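Local coordinates for Lin2634 protein (Listeria innocua, PDB 3MZO) that binds calcium ions in an HD-domain metal site and is probably a phosphohydrolase related to the 5'-deoxynucleotidase YfbR, at residues B[54-65]-B[124-134]. Sequence-based numbering, arbitrary orientation.
Sequences NEVNWRALYEKA and GKDSTLEGKIL
Gly124 turns its carbonyl toward Lys64, whose NZ donates to Gly124 O at 2.8 Å. With no side chain, Gly124 lets the lysine's CB and the methyl CD2 of Leu134 close in. Asp126 takes the same ammonium group: OD2 lies 2.9 Å from Lys64 NZ in a salt bridge, met from above the carboxylate plane. The lysine chain is extended until its last torsion (chi4 -63°) bends NZ between these two oxygens. Asp126 OD1 meanwhile accepts from Thr128 N, an Asx turn, and from Thr128 OG1, which holds the carboxylate in place. Thr128 suits the N-cap of the next helix because its hydroxyl OG1 can accept from Gly131 N in the first turn. Over residues 129-134 the axis lies 32° from that of 58-65 in this all-helical HD-domain fold; helix 129-151 carries the calcium ligand Asp138 further on. Leu129 lays CD2 against Val56 CG2, an apolar pair crossing at about a right angle. Glu130, bent at chi2, packs CG against Ala60 and Leu61. Asn57 N donates to Glu130 OE2 at 2.8 Å in a nearly straight bond (172°) from above the carboxylate plane; a water links OE2 to Glu55 O, giving this buried carboxylate two donors. Ile133 and Leu61, both buried and apolar, meet through CD1 methyls. Leu134 sets CD2 against Lys64 O and CB, and CD1 against Ala65 CA, while touching the calcium ligand His68.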
loop_
_atom_site.group_PDB
_atom_site.type_symbol
_atom_site.label_atom_id
_atom_site.label_comp_id
_atom_site.label_asym_id
_atom_site.label_seq_id
_atom_site.Cartn_x
_atom_site.Cartn_y
_atom_site.Cartn_z
ATOM N N ASN B 54 27.609 -35.826 9.046
ATOM C CA ASN B 54 28.551 -34.948 8.360
ATOM C C ASN B 54 28.865 -33.775 9.259
ATOM O O ASN B 54 27.958 -33.224 9.899
ATOM C CB ASN B 54 27.954 -34.467 7.044
ATOM C CG ASN B 54 27.651 -35.610 6.103
ATOM O OD1 ASN B 54 28.421 -36.560 6.027
ATOM N ND2 ASN B 54 26.527 -35.531 5.381
ATOM N N GLU B 55 30.147 -33.409 9.332
ATOM C CA GLU B 55 30.575 -32.222 10.066
ATOM C C GLU B 55 30.049 -30.991 9.304
ATOM O O GLU B 55 30.169 -30.890 8.091
ATOM C CB GLU B 55 32.109 -32.187 10.260
ATOM C CG GLU B 55 32.683 -30.909 10.942
ATOM C CD GLU B 55 32.266 -30.714 12.416
ATOM O OE1 GLU B 55 31.655 -31.627 13.027
ATOM O OE2 GLU B 55 32.556 -29.633 12.988
ATOM N N VAL B 56 29.397 -30.103 10.030
ATOM C CA VAL B 56 28.875 -28.843 9.477
ATOM C C VAL B 56 29.624 -27.689 10.132
ATOM O O VAL B 56 29.756 -27.670 11.340
ATOM C CB VAL B 56 27.381 -28.702 9.759
ATOM C CG1 VAL B 56 26.855 -27.282 9.341
ATOM C CG2 VAL B 56 26.604 -29.838 9.043
ATOM N N ASN B 57 30.101 -26.740 9.325
ATOM C CA ASN B 57 30.653 -25.480 9.825
ATOM C C ASN B 57 29.501 -24.483 9.963
ATOM O O ASN B 57 29.050 -23.833 8.972
ATOM C CB ASN B 57 31.760 -24.992 8.861
ATOM C CG ASN B 57 32.438 -23.704 9.315
ATOM O OD1 ASN B 57 31.864 -22.887 10.031
ATOM N ND2 ASN B 57 33.677 -23.519 8.875
ATOM N N TRP B 58 29.023 -24.313 11.193
ATOM C CA TRP B 58 27.807 -23.522 11.376
ATOM C C TRP B 58 27.986 -22.039 11.104
ATOM O O TRP B 58 27.087 -21.384 10.538
ATOM C CB TRP B 58 27.169 -23.793 12.746
ATOM C CG TRP B 58 26.481 -25.125 12.728
ATOM C CD1 TRP B 58 27.047 -26.352 13.028
ATOM C CD2 TRP B 58 25.124 -25.392 12.347
ATOM N NE1 TRP B 58 26.117 -27.348 12.852
ATOM C CE2 TRP B 58 24.929 -26.796 12.443
ATOM C CE3 TRP B 58 24.046 -24.589 11.932
ATOM C CZ2 TRP B 58 23.701 -27.404 12.161
ATOM C CZ3 TRP B 58 22.813 -25.208 11.645
ATOM C CH2 TRP B 58 22.661 -26.596 11.755
ATOM N N ARG B 59 29.125 -21.495 11.492
ATOM C CA ARG B 59 29.396 -20.114 11.170
ATOM C C ARG B 59 29.304 -19.924 9.669
ATOM O O ARG B 59 28.707 -18.955 9.230
ATOM C CB ARG B 59 30.775 -19.677 11.666
ATOM C CG ARG B 59 31.007 -18.192 11.491
ATOM C CD ARG B 59 32.393 -17.788 11.991
ATOM N NE ARG B 59 32.516 -16.347 11.984
ATOM C CZ ARG B 59 33.517 -15.661 12.532
ATOM N NH1 ARG B 59 34.494 -16.294 13.162
ATOM N NH2 ARG B 59 33.521 -14.331 12.475
ATOM N N ALA B 60 29.867 -20.862 8.894
ATOM C CA ALA B 60 29.861 -20.765 7.437
ATOM C C ALA B 60 28.450 -20.932 6.889
ATOM O O ALA B 60 28.042 -20.205 6.008
ATOM C CB ALA B 60 30.844 -21.794 6.780
ATOM N N LEU B 61 27.683 -21.869 7.445
ATOM C CA LEU B 61 26.331 -22.101 6.971
ATOM C C LEU B 61 25.486 -20.860 7.139
ATOM O O LEU B 61 24.841 -20.421 6.193
ATOM C CB LEU B 61 25.700 -23.291 7.702
ATOM C CG LEU B 61 24.255 -23.677 7.394
ATOM C CD1 LEU B 61 24.030 -25.123 7.815
ATOM C CD2 LEU B 61 23.273 -22.757 8.107
ATOM N N TYR B 62 25.487 -20.309 8.337
ATOM C CA TYR B 62 24.661 -19.145 8.645
ATOM C C TYR B 62 25.105 -17.895 7.915
ATOM O O TYR B 62 24.265 -17.149 7.400
ATOM C CB TYR B 62 24.668 -18.854 10.144
ATOM C CG TYR B 62 23.742 -19.727 10.961
ATOM C CD1 TYR B 62 22.347 -19.695 10.789
ATOM C CD2 TYR B 62 24.249 -20.534 11.954
ATOM C CE1 TYR B 62 21.501 -20.496 11.593
ATOM C CE2 TYR B 62 23.435 -21.319 12.745
ATOM C CZ TYR B 62 22.084 -21.316 12.575
ATOM O OH TYR B 62 21.353 -22.113 13.426
ATOM N N GLU B 63 26.401 -17.631 7.919
ATOM C CA GLU B 63 26.905 -16.436 7.271
ATOM C C GLU B 63 26.637 -16.431 5.750
ATOM O O GLU B 63 26.322 -15.391 5.200
ATOM C CB GLU B 63 28.380 -16.163 7.622
ATOM C CG GLU B 63 29.365 -16.991 6.923
ATOM C CD GLU B 63 30.789 -16.883 7.514
ATOM O OE1 GLU B 63 31.034 -16.135 8.508
ATOM O OE2 GLU B 63 31.663 -17.556 6.940
ATOM N N LYS B 64 26.725 -17.578 5.092
ATOM C CA LYS B 64 26.396 -17.655 3.674
ATOM C C LYS B 64 24.912 -17.373 3.429
ATOM O O LYS B 64 24.571 -16.553 2.565
ATOM C CB LYS B 64 26.765 -19.036 3.097
ATOM C CG LYS B 64 28.245 -19.270 2.922
ATOM C CD LYS B 64 28.556 -20.772 2.695
ATOM C CE LYS B 64 30.041 -21.008 2.384
ATOM N NZ LYS B 64 30.440 -20.352 1.134
ATOM N N ALA B 65 24.031 -18.017 4.205
ATOM C CA ALA B 65 22.580 -17.891 4.034
ATOM C C ALA B 65 22.066 -16.511 4.424
ATOM O O ALA B 65 21.231 -15.920 3.714
ATOM C CB ALA B 65 21.850 -18.968 4.837
ATOM N N GLY B 124 28.463 -16.877 -1.890
ATOM C CA GLY B 124 28.377 -17.956 -0.922
ATOM C C GLY B 124 28.225 -19.340 -1.526
ATOM O O GLY B 124 28.526 -20.334 -0.863
ATOM N N LYS B 125 27.712 -19.402 -2.746
ATOM C CA LYS B 125 27.462 -20.668 -3.429
ATOM C C LYS B 125 28.731 -21.246 -4.012
ATOM O O LYS B 125 28.963 -21.163 -5.200
ATOM C CB LYS B 125 26.381 -20.501 -4.514
ATOM C CG LYS B 125 25.043 -19.965 -3.898
ATOM C CD LYS B 125 23.871 -19.917 -4.881
ATOM C CE LYS B 125 22.754 -19.010 -4.319
ATOM N NZ LYS B 125 21.534 -18.983 -5.169
ATOM N N ASP B 126 29.546 -21.844 -3.159
ATOM C CA ASP B 126 30.770 -22.517 -3.585
ATOM C C ASP B 126 30.550 -24.019 -3.432
ATOM O O ASP B 126 29.439 -24.457 -3.140
ATOM C CB ASP B 126 31.946 -22.011 -2.762
ATOM C CG ASP B 126 31.812 -22.295 -1.278
ATOM O OD1 ASP B 126 31.053 -23.218 -0.858
ATOM O OD2 ASP B 126 32.518 -21.590 -0.519
ATOM N N SER B 127 31.590 -24.820 -3.563
ATOM C CA SER B 127 31.385 -26.258 -3.543
ATOM C C SER B 127 31.595 -26.869 -2.157
ATOM O O SER B 127 31.651 -28.092 -2.021
ATOM C CB SER B 127 32.304 -26.930 -4.574
ATOM O OG SER B 127 33.647 -26.576 -4.325
ATOM N N THR B 128 31.728 -26.050 -1.124
ATOM C CA THR B 128 31.771 -26.591 0.239
ATOM C C THR B 128 30.375 -27.094 0.582
ATOM O O THR B 128 29.388 -26.728 -0.082
ATOM C CB THR B 128 32.187 -25.546 1.278
ATOM O OG1 THR B 128 31.168 -24.544 1.393
ATOM C CG2 THR B 128 33.561 -24.907 0.901
ATOM N N LEU B 129 30.285 -27.907 1.633
ATOM C CA LEU B 129 29.003 -28.400 2.091
ATOM C C LEU B 129 28.068 -27.224 2.374
ATOM O O LEU B 129 26.897 -27.255 1.983
ATOM C CB LEU B 129 29.148 -29.270 3.342
ATOM C CG LEU B 129 27.853 -29.794 3.964
ATOM C CD1 LEU B 129 27.086 -30.700 2.971
ATOM C CD2 LEU B 129 28.191 -30.537 5.280
ATOM N N GLU B 130 28.582 -26.196 3.040
ATOM C CA GLU B 130 27.724 -25.067 3.472
ATOM C C GLU B 130 27.276 -24.182 2.301
ATOM O O GLU B 130 26.193 -23.570 2.340
ATOM C CB GLU B 130 28.426 -24.239 4.537
ATOM C CG GLU B 130 28.718 -25.033 5.838
ATOM C CD GLU B 130 29.849 -26.028 5.708
ATOM O OE1 GLU B 130 30.709 -25.868 4.806
ATOM O OE2 GLU B 130 29.888 -26.963 6.530
ATOM N N GLY B 131 28.099 -24.141 1.250
ATOM C CA GLY B 131 27.761 -23.430 0.020
ATOM C C GLY B 131 26.678 -24.127 -0.778
ATOM O O GLY B 131 25.809 -23.477 -1.391
ATOM N N LYS B 132 26.736 -25.455 -0.797
ATOM C CA LYS B 132 25.683 -26.224 -1.436
ATOM C C LYS B 132 24.388 -26.124 -0.633
ATOM O O LYS B 132 23.291 -26.091 -1.221
ATOM C CB LYS B 132 26.090 -27.669 -1.623
ATOM C CG LYS B 132 27.265 -27.839 -2.537
ATOM C CD LYS B 132 27.678 -29.315 -2.611
ATOM C CE LYS B 132 28.738 -29.482 -3.639
ATOM N NZ LYS B 132 29.201 -30.901 -3.791
ATOM N N ILE B 133 24.497 -26.056 0.691
ATOM C CA ILE B 133 23.301 -25.855 1.502
ATOM C C ILE B 133 22.669 -24.529 1.130
ATOM O O ILE B 133 21.440 -24.429 1.066
ATOM C CB ILE B 133 23.575 -25.970 3.018
ATOM C CG1 ILE B 133 23.783 -27.445 3.401
ATOM C CG2 ILE B 133 22.441 -25.371 3.872
ATOM C CD1 ILE B 133 24.314 -27.625 4.787
ATOM N N LEU B 134 23.482 -23.508 0.885
ATOM C CA LEU B 134 22.933 -22.207 0.451
ATOM C C LEU B 134 22.257 -22.347 -0.903
ATOM O O LEU B 134 21.172 -21.799 -1.104
ATOM C CB LEU B 134 24.013 -21.126 0.367
ATOM C CG LEU B 134 23.573 -19.766 -0.225
ATOM C CD1 LEU B 134 22.356 -19.133 0.457
ATOM C CD2 LEU B 134 24.759 -18.787 -0.252
HETATM O O HOH W 1 31.794 -28.871 6.815
HETATM O O HOH W 2 24.256 -22.081 3.811
#